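Beta-glucosidase (Saccharopolyspora erythraea D, PDB 5M6G) probably hydrolyses terminal, non-reducing beta-D-glucosyl residues with release of beta-D-glucose, as a member of glycosyl hydrolase family 3. Local coordinates at residues H132-V137 against E167-T172; D106-Y111 against G173-F178; L393-V396 against E400-E403. All coordinates share one frame; numbering follows the deposited sequence.

Contact 1 (H132-V137 against E167-T172). With MG (magnesium ion), chain E.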
loop_
_atom_site.group_PDB
_atom_site.type_symbol
_atom_site.label_atom_id
_atom_site.label_comp_id
_atom_site.label_asym_id
_atom_site.label_seq_id
_atom_site.Cartn_x
_atom_site.Cartn_y
_atom_site.Cartn_z
ATOM N N HIS A 132 1.558 3.755 -2.682
ATOM C CA HIS A 132 1.302 5.176 -2.441
ATOM C C HIS A 132 2.053 5.931 -3.541
ATOM O O HIS A 132 3.001 6.683 -3.320
ATOM C CB HIS A 132 1.664 5.650 -1.027
ATOM C CG HIS A 132 3.104 5.470 -0.630
ATOM N ND1 HIS A 132 3.762 6.372 0.185
ATOM C CD2 HIS A 132 3.994 4.482 -0.885
ATOM C CE1 HIS A 132 4.991 5.946 0.414
ATOM N NE2 HIS A 132 5.161 4.806 -0.236
ATOM N N GLY A 133 1.575 5.730 -4.768
ATOM C CA GLY A 133 2.341 6.050 -5.954
ATOM C C GLY A 133 3.119 4.836 -6.421
ATOM O O GLY A 133 3.054 3.751 -5.837
ATOM N N HIS A 134 3.865 5.023 -7.517
ATOM C CA HIS A 134 4.745 3.983 -8.058
ATOM C C HIS A 134 6.048 3.987 -7.249
ATOM O O HIS A 134 7.123 4.368 -7.717
ATOM C CB HIS A 134 4.968 4.228 -9.547
ATOM C CG HIS A 134 5.468 3.037 -10.300
ATOM N ND1 HIS A 134 5.816 1.859 -9.680
ATOM C CD2 HIS A 134 5.694 2.849 -11.623
ATOM C CE1 HIS A 134 6.219 0.988 -10.591
ATOM N NE2 HIS A 134 6.155 1.566 -11.779
ATOM N N ASN A 135 5.935 3.536 -5.989
ATOM C CA ASN A 135 6.905 3.879 -4.949
ATOM C C ASN A 135 8.257 3.182 -5.072
ATOM O O ASN A 135 9.197 3.601 -4.392
ATOM C CB ASN A 135 6.315 3.592 -3.566
ATOM C CG ASN A 135 5.586 2.251 -3.501
ATOM O OD1 ASN A 135 4.366 2.199 -3.625
ATOM N ND2 ASN A 135 6.333 1.168 -3.307
ATOM N N ASN A 136 8.394 2.133 -5.877
ATOM C CA ASN A 136 9.728 1.582 -6.106
ATOM C C ASN A 136 10.559 2.416 -7.075
ATOM O O ASN A 136 11.771 2.202 -7.169
ATOM C CB ASN A 136 9.637 0.153 -6.656
ATOM C CG ASN A 136 9.178 -0.833 -5.620
ATOM O OD1 ASN A 136 9.768 -0.947 -4.535
ATOM N ND2 ASN A 136 8.101 -1.544 -5.930
ATOM N N VAL A 137 9.944 3.340 -7.799
ATOM C CA VAL A 137 10.597 4.029 -8.909
ATOM C C VAL A 137 11.131 5.372 -8.414
ATOM O O VAL A 137 10.377 6.207 -7.901
ATOM C CB VAL A 137 9.638 4.225 -10.092
ATOM C CG1 VAL A 137 10.303 5.083 -11.152
ATOM C CG2 VAL A 137 9.213 2.864 -10.683
ATOM N N GLU A 167 -1.270 5.982 -14.103
ATOM C CA GLU A 167 -0.510 6.567 -15.203
ATOM C C GLU A 167 0.981 6.345 -15.026
ATOM O O GLU A 167 1.678 5.988 -15.986
ATOM C CB GLU A 167 -0.801 8.057 -15.323
ATOM C CG GLU A 167 -2.048 8.383 -16.099
ATOM C CD GLU A 167 -2.190 9.870 -16.300
ATOM O OE1 GLU A 167 -1.910 10.620 -15.339
ATOM O OE2 GLU A 167 -2.549 10.288 -17.416
ATOM N N GLU A 168 1.497 6.551 -13.804
ATOM C CA GLU A 168 2.939 6.438 -13.610
ATOM C C GLU A 168 3.391 4.989 -13.684
ATOM O O GLU A 168 4.518 4.713 -14.117
ATOM C CB GLU A 168 3.346 7.098 -12.284
ATOM C CG GLU A 168 2.948 8.562 -12.264
ATOM C CD GLU A 168 3.701 9.390 -11.234
ATOM O OE1 GLU A 168 4.644 8.875 -10.599
ATOM O OE2 GLU A 168 3.344 10.567 -11.078
ATOM N N VAL A 169 2.521 4.058 -13.289
ATOM C CA VAL A 169 2.830 2.637 -13.408
ATOM C C VAL A 169 2.775 2.213 -14.871
ATOM O O VAL A 169 3.675 1.531 -15.370
ATOM C CB VAL A 169 1.873 1.808 -12.525
ATOM C CG1 VAL A 169 2.001 0.302 -12.827
ATOM C CG2 VAL A 169 2.146 2.095 -11.057
ATOM N N ALA A 170 1.730 2.630 -15.583
ATOM C CA ALA A 170 1.580 2.223 -16.977
ATOM C C ALA A 170 2.708 2.771 -17.841
ATOM O O ALA A 170 3.057 2.163 -18.861
ATOM C CB ALA A 170 0.222 2.672 -17.515
ATOM N N ALA A 171 3.294 3.905 -17.437
ATOM C CA ALA A 171 4.457 4.452 -18.127
ATOM C C ALA A 171 5.621 3.473 -18.118
ATOM O O ALA A 171 6.433 3.467 -19.050
ATOM C CB ALA A 171 4.883 5.769 -17.475
ATOM N N THR A 172 5.718 2.641 -17.087
ATOM C CA THR A 172 6.764 1.637 -17.007
ATOM C C THR A 172 6.320 0.298 -17.578
ATOM O O THR A 172 7.087 -0.668 -17.525
ATOM C CB THR A 172 7.227 1.451 -15.551
ATOM O OG1 THR A 172 6.179 0.869 -14.764
ATOM C CG2 THR A 172 7.629 2.790 -14.925
HETATM MG MG MG E . -2.135 12.494 -14.862
HETATM O O HOH W 1 3.590 7.630 -8.463
HETATM O O HOH W 2 -3.944 12.775 -16.253
HETATM O O HOH W 3 -0.991 13.456 -16.095
HETATM O O HOH W 4 -2.922 14.188 -13.858
HETATM O O HOH W 5 -3.659 11.677 -13.453
#
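The imidazole of H134 packs against V169 and T172 at the end of helix 155-170, inside the TIM-barrel-like N-terminal domain of this family 3 glycosidase. H134 sits in the loop that follows strand 125-128, at the centre of an inverse gamma turn and at the start of a type I beta turn closed by V137.

The tight part is the ring itself, sandwiched between two valines. V169 CG2 makes a CH-pi contact on one face, 3.7 Å from the ring centroid, while V137 CG2 from the ring's own turn lies over the centre of the opposite face. At the ring edge H134 CD2 lies 3.3 Å from E168 O, a buried carbonyl with no hydrogen-bond partner. With CG anti to the backbone N (chi1 -161°), the ring extends toward the helix end and brings NE2 to T172. H134 NE2 donates to T172 OG1 over 3.1 Å, nearly in the ring plane and moderately bent at 152°. T172 OG1 in turn donates to V169 O at 2.7 Å, on a lone pair in the carbonyl plane, and the same carbonyl also accepts from T172 N. Without the imidazole, as with an alanine here, T172 OG1 would probably lose its donor and a gap would open between V137 and V169.

Toward the carboxylate of E168 the join is looser and runs through water. One water accepts from H134 N and donates to E168 OE1, while E168 OE2 turns to H401, T141 and G397. One residue earlier in the helix, away from the H134 loop, the partly exposed E167 binds a hydrated magnesium ion that H401 also binds. E167 reaches the metal through one oxygen, OE1, at 1.9 Å from the magnesium, while OE2 accepts a weak bond from one of the metal's waters.

Contact 2 (D106-Y111 against G173-F178). With MG (magnesium ion), chain F; SOR (sorbitol), chain L.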
loop_
_atom_site.group_PDB
_atom_site.type_symbol
_atom_site.label_atom_id
_atom_site.label_comp_id
_atom_site.label_asym_id
_atom_site.label_seq_id
_atom_site.Cartn_x
_atom_site.Cartn_y
_atom_site.Cartn_z
ATOM N N ASP A 106 12.173 -0.291 -19.856
ATOM C CA ASP A 106 13.059 -1.190 -20.593
ATOM C C ASP A 106 13.025 -2.595 -20.004
ATOM O O ASP A 106 12.944 -3.587 -20.738
ATOM C CB ASP A 106 14.488 -0.650 -20.581
ATOM C CG ASP A 106 14.644 0.598 -21.404
ATOM O OD1 ASP A 106 13.726 0.917 -22.194
ATOM O OD2 ASP A 106 15.694 1.264 -21.257
ATOM N N MET A 107 13.106 -2.696 -18.676
ATOM C CA MET A 107 13.077 -4.002 -18.033
ATOM C C MET A 107 11.782 -4.735 -18.357
ATOM O O MET A 107 11.797 -5.915 -18.729
ATOM C CB MET A 107 13.229 -3.844 -16.520
ATOM C CG MET A 107 13.220 -5.176 -15.753
ATOM S SD MET A 107 13.247 -4.866 -13.979
ATOM C CE MET A 107 11.592 -4.242 -13.716
ATOM N N TYR A 108 10.651 -4.038 -18.226
ATOM C CA TYR A 108 9.357 -4.633 -18.539
ATOM C C TYR A 108 9.315 -5.144 -19.978
ATOM O O TYR A 108 8.939 -6.294 -20.228
ATOM C CB TYR A 108 8.243 -3.615 -18.297
ATOM C CG TYR A 108 6.887 -4.166 -18.657
ATOM C CD1 TYR A 108 6.112 -4.830 -17.710
ATOM C CD2 TYR A 108 6.402 -4.071 -19.959
ATOM C CE1 TYR A 108 4.871 -5.360 -18.051
ATOM C CE2 TYR A 108 5.188 -4.600 -20.307
ATOM C CZ TYR A 108 4.421 -5.239 -19.352
ATOM O OH TYR A 108 3.205 -5.757 -19.708
ATOM N N ASP A 109 9.688 -4.292 -20.943
ATOM C CA ASP A 109 9.648 -4.695 -22.347
ATOM C C ASP A 109 10.562 -5.876 -22.621
ATOM O O ASP A 109 10.271 -6.700 -23.498
ATOM C CB ASP A 109 10.039 -3.523 -23.248
ATOM C CG ASP A 109 8.957 -2.479 -23.342
ATOM O OD1 ASP A 109 7.842 -2.734 -22.846
ATOM O OD2 ASP A 109 9.216 -1.409 -23.926
ATOM N N SER A 110 11.679 -5.966 -21.900
ATOM C CA SER A 110 12.586 -7.092 -22.084
ATOM C C SER A 110 11.910 -8.402 -21.684
ATOM O O SER A 110 11.978 -9.403 -22.413
ATOM C CB SER A 110 13.857 -6.855 -21.274
ATOM O OG SER A 110 14.725 -7.963 -21.347
ATOM N N TYR A 111 11.240 -8.415 -20.530
ATOM C CA TYR A 111 10.497 -9.613 -20.140
ATOM C C TYR A 111 9.402 -9.926 -21.150
ATOM O O TYR A 111 9.215 -11.087 -21.543
ATOM C CB TYR A 111 9.904 -9.428 -18.746
ATOM C CG TYR A 111 10.859 -9.758 -17.625
ATOM C CD1 TYR A 111 11.078 -11.075 -17.254
ATOM C CD2 TYR A 111 11.538 -8.747 -16.927
ATOM C CE1 TYR A 111 11.939 -11.402 -16.230
ATOM C CE2 TYR A 111 12.409 -9.068 -15.891
ATOM C CZ TYR A 111 12.606 -10.400 -15.552
ATOM O OH TYR A 111 13.452 -10.760 -14.526
ATOM N N GLY A 173 5.101 0.210 -18.113
ATOM C CA GLY A 173 4.590 -1.020 -18.680
ATOM C C GLY A 173 3.873 -1.914 -17.686
ATOM O O GLY A 173 2.961 -2.649 -18.074
ATOM N N ILE A 174 4.261 -1.851 -16.410
ATOM C CA ILE A 174 3.709 -2.743 -15.398
ATOM C C ILE A 174 2.191 -2.634 -15.385
ATOM O O ILE A 174 1.622 -1.542 -15.511
ATOM C CB ILE A 174 4.343 -2.408 -14.035
ATOM C CG1 ILE A 174 5.845 -2.723 -14.086
ATOM C CG2 ILE A 174 3.635 -3.157 -12.900
ATOM C CD1 ILE A 174 6.636 -2.300 -12.838
ATOM N N ASP A 175 1.526 -3.783 -15.265
ATOM C CA ASP A 175 0.110 -3.910 -15.554
ATOM C C ASP A 175 -0.765 -3.963 -14.324
ATOM O O ASP A 175 -1.988 -3.944 -14.464
ATOM C CB ASP A 175 -0.131 -5.192 -16.359
ATOM C CG ASP A 175 0.815 -5.303 -17.513
ATOM O OD1 ASP A 175 0.668 -4.476 -18.434
ATOM O OD2 ASP A 175 1.719 -6.161 -17.468
ATOM N N TRP A 176 -0.173 -4.033 -13.139
ATOM C CA TRP A 176 -0.863 -4.617 -11.994
ATOM C C TRP A 176 -0.178 -4.127 -10.733
ATOM O O TRP A 176 1.022 -4.359 -10.560
ATOM C CB TRP A 176 -0.805 -6.152 -12.118
ATOM C CG TRP A 176 -1.426 -6.980 -11.027
ATOM C CD1 TRP A 176 -2.212 -6.562 -9.980
ATOM C CD2 TRP A 176 -1.289 -8.403 -10.886
ATOM N NE1 TRP A 176 -2.581 -7.654 -9.204
ATOM C CE2 TRP A 176 -2.018 -8.789 -9.736
ATOM C CE3 TRP A 176 -0.618 -9.390 -11.629
ATOM C CZ2 TRP A 176 -2.100 -10.121 -9.317
ATOM C CZ3 TRP A 176 -0.700 -10.714 -11.212
ATOM C CH2 TRP A 176 -1.439 -11.067 -10.067
ATOM N N SER A 177 -0.917 -3.419 -9.881
ATOM C CA SER A 177 -0.406 -2.987 -8.589
ATOM C C SER A 177 -1.059 -3.794 -7.480
ATOM O O SER A 177 -2.257 -4.086 -7.537
ATOM C CB SER A 177 -0.658 -1.499 -8.336
ATOM O OG SER A 177 -0.181 -1.137 -7.048
ATOM N N PHE A 178 -0.265 -4.145 -6.469
ATOM C CA PHE A 178 -0.771 -4.831 -5.280
ATOM C C PHE A 178 -1.315 -3.772 -4.319
ATOM O O PHE A 178 -0.760 -3.493 -3.258
ATOM C CB PHE A 178 0.327 -5.681 -4.654
ATOM C CG PHE A 178 0.988 -6.646 -5.636
ATOM C CD1 PHE A 178 0.222 -7.426 -6.489
ATOM C CD2 PHE A 178 2.372 -6.759 -5.698
ATOM C CE1 PHE A 178 0.831 -8.312 -7.389
ATOM C CE2 PHE A 178 2.986 -7.634 -6.585
ATOM C CZ PHE A 178 2.215 -8.412 -7.439
HETATM MG MG MG F . 1.246 -2.541 -19.187
HETATM C C1 SOR L . 1.877 -7.456 0.409
HETATM C C2 SOR L . 2.875 -7.146 -0.692
HETATM C C3 SOR L . 4.029 -8.142 -0.607
HETATM C C4 SOR L . 5.220 -7.676 -1.439
HETATM C C5 SOR L . 6.547 -8.285 -0.978
HETATM C C6 SOR L . 7.682 -7.492 -1.620
HETATM O O1 SOR L . 1.117 -6.315 0.725
HETATM O O2 SOR L . 2.239 -7.240 -1.955
HETATM O O3 SOR L . 3.575 -9.384 -1.079
HETATM O O4 SOR L . 5.004 -7.990 -2.800
HETATM O O5 SOR L . 6.677 -8.274 0.438
HETATM O O6 SOR L . 8.898 -7.731 -0.943
HETATM O O HOH W 6 1.786 -3.825 -20.870
HETATM O O HOH W 7 0.265 -1.177 -17.864
HETATM O O HOH W 8 -0.441 -2.551 -20.293
HETATM O O HOH W 9 1.736 -0.969 -20.385
#
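The phenol ring of Y108 lies with one face against the backbone of G173 and I174. G173 CA makes a CH-pi contact 3.9 Å from the ring centroid and 14° off its normal, and on the same face G173 O and I174 N sit nearer the rim. D109 OD1, from the ring's own helix, and D175 OD2 approach at the edge.

A CB on G173 would run into Y108 CD2, and with its positive phi it would also be pressed against the preceding carbonyl, so glycine suits both the turn out of the helix and the ring packed on it.

CG of Y108 is anti to the backbone N (chi1 178°), which carries the hydroxyl out to the aspartate. There Y108 OH donates to the syn lone pair of D175 OD2 at 2.7 Å, the ring and carboxylate planes standing 67° apart. The same carboxylate oxygen accepts from Y126 N, and Y108 OH receives a bond from a metal-bound water, so the tyrosine acts as second shell to the ion. The metal is octahedral: G173 O at 2.0 Å and D175 OD1 at 2.1 Å from the magnesium, with four waters completing the sphere.

Beyond D175 the chain enters strand 176-177 of the barrel sheet and reaches F178 in the sorbitol pocket. Helix 101-116 is thus joined to the helix-to-strand connection of a beta/alpha barrel at a hydrated magnesium site.

Contact 3 (L393-V396 against E400-E403). With MG (magnesium ion), chain E.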
loop_
_atom_site.group_PDB
_atom_site.type_symbol
_atom_site.label_atom_id
_atom_site.label_comp_id
_atom_site.label_asym_id
_atom_site.label_seq_id
_atom_site.Cartn_x
_atom_site.Cartn_y
_atom_site.Cartn_z
ATOM N N LEU A 393 5.585 8.382 -19.815
ATOM C CA LEU A 393 6.751 8.659 -18.982
ATOM C C LEU A 393 6.843 10.114 -18.528
ATOM O O LEU A 393 7.291 10.343 -17.388
ATOM C CB LEU A 393 8.028 8.235 -19.721
ATOM C CG LEU A 393 8.290 6.726 -19.782
ATOM C CD1 LEU A 393 9.381 6.382 -20.796
ATOM C CD2 LEU A 393 8.632 6.176 -18.394
ATOM N N PRO A 394 6.452 11.124 -19.319
ATOM C CA PRO A 394 6.506 12.503 -18.794
ATOM C C PRO A 394 5.575 12.756 -17.618
ATOM O O PRO A 394 5.761 13.760 -16.914
ATOM C CB PRO A 394 6.120 13.361 -20.009
ATOM C CG PRO A 394 6.492 12.533 -21.181
ATOM C CD PRO A 394 6.174 11.118 -20.767
ATOM N N THR A 395 4.583 11.895 -17.369
ATOM C CA THR A 395 3.718 12.126 -16.216
ATOM C C THR A 395 4.374 11.729 -14.909
ATOM O O THR A 395 3.871 12.112 -13.849
ATOM C CB THR A 395 2.388 11.366 -16.337
ATOM O OG1 THR A 395 2.604 9.965 -16.121
ATOM C CG2 THR A 395 1.762 11.579 -17.706
ATOM N N VAL A 396 5.464 10.963 -14.960
ATOM C CA VAL A 396 6.042 10.370 -13.756
ATOM C C VAL A 396 6.704 11.467 -12.932
ATOM O O VAL A 396 7.679 12.089 -13.369
ATOM C CB VAL A 396 7.046 9.264 -14.113
ATOM C CG1 VAL A 396 7.695 8.713 -12.835
ATOM C CG2 VAL A 396 6.363 8.139 -14.913
ATOM N N GLU A 400 1.675 18.190 -12.116
ATOM C CA GLU A 400 0.250 18.001 -11.844
ATOM C C GLU A 400 0.021 16.879 -10.837
ATOM O O GLU A 400 -0.850 16.984 -9.966
ATOM C CB GLU A 400 -0.520 17.713 -13.135
ATOM C CG GLU A 400 -0.280 18.680 -14.275
ATOM C CD GLU A 400 0.842 18.251 -15.200
ATOM O OE1 GLU A 400 0.542 17.652 -16.264
ATOM O OE2 GLU A 400 2.024 18.520 -14.899
ATOM N N HIS A 401 0.796 15.800 -10.934
ATOM C CA HIS A 401 0.658 14.721 -9.965
ATOM C C HIS A 401 1.166 15.127 -8.587
ATOM O O HIS A 401 0.596 14.723 -7.562
ATOM C CB HIS A 401 1.383 13.494 -10.485
ATOM C CG HIS A 401 0.684 12.853 -11.636
ATOM N ND1 HIS A 401 1.146 11.711 -12.252
ATOM C CD2 HIS A 401 -0.447 13.208 -12.292
ATOM C CE1 HIS A 401 0.324 11.385 -13.235
ATOM N NE2 HIS A 401 -0.659 12.268 -13.269
ATOM N N ARG A 402 2.239 15.917 -8.534
ATOM C CA ARG A 402 2.713 16.390 -7.241
ATOM C C ARG A 402 1.732 17.372 -6.614
ATOM O O ARG A 402 1.609 17.420 -5.387
ATOM C CB ARG A 402 4.105 17.007 -7.386
ATOM C CG ARG A 402 5.152 15.964 -7.730
ATOM C CD ARG A 402 6.551 16.529 -7.688
ATOM N NE ARG A 402 7.511 15.574 -8.234
ATOM C CZ ARG A 402 8.147 14.651 -7.521
ATOM N NH1 ARG A 402 7.926 14.550 -6.217
ATOM N NH2 ARG A 402 9.009 13.832 -8.110
ATOM N N GLU A 403 1.009 18.141 -7.433
ATOM C CA GLU A 403 -0.022 19.025 -6.898
ATOM C C GLU A 403 -1.160 18.222 -6.277
ATOM O O GLU A 403 -1.698 18.594 -5.223
ATOM C CB GLU A 403 -0.552 19.943 -8.006
ATOM C CG GLU A 403 -1.639 20.922 -7.576
ATOM C CD GLU A 403 -1.238 21.763 -6.362
ATOM O OE1 GLU A 403 -0.041 22.087 -6.200
ATOM O OE2 GLU A 403 -2.113 22.095 -5.529
HETATM MG MG MG E . -2.135 12.494 -14.862
HETATM O O HOH W 3 -0.991 13.456 -16.095
HETATM O O HOH W 4 -2.922 14.188 -13.858
HETATM O O HOH W 5 -3.659 11.677 -13.453
HETATM O O HOH W 2 -3.944 12.775 -16.253
#
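T395 and H401 meet where a short 3-10 segment leads into helix 399-412, between helix 363-379 and strand 414-418, which begins the mixed sheet.

The side chains meet by van der Waals packing. T395 CB lies 3.7 Å from H401 CE1, and the two side chains cross obliquely.

Among the polar groups, T395 O comes within 3.2 Å of H401 ND1, but the angle is too poor for a hydrogen bond. Each has a better mate: ND1 bonds to E168 OE2, and T395 O accepts from S398 OG. T395 OG1, set between its own backbone N and carbonyl carbon (chi1 73°), turns back to L392 O. The bond from ND1 to E168 OE2, together with the metal bond at NE2, fixes the rotation of the imidazole and would probably make NE2 a stronger ligand, with E168 as a second-shell residue.

Metal coordination is the remaining kind. H401 CG is anti to its carbonyl carbon (chi1 -71°), which sets the ring between T395 and the ion. E167 and four waters complete the magnesium sphere, and one of these waters lies at the ring edge. H401 NE2 binds the magnesium at 2.2 Å.

In the fold
Contacts 1 and 2 lie in the same barrel domain with centres 10 Å apart, contact 1 nested within the chain loop that contact 2 closes. They touch directly: T172 O is 3.3 Å from Y108 CB, and H134 CE1 is 4.0 Å from I174 CD1. Contact 3 lies 10 Å from contact 1, centre to centre, and shares its magnesium ion, so that the metal ties helix 155-170 to helix 399-412. Contacts 2 and 3 do not meet, their nearest atoms being about 7 Å apart. Of the three, contact 2 reaches the sorbitol pocket, through F178; the side chain of H134 in contact 1 stays about 12 Å from the ligand.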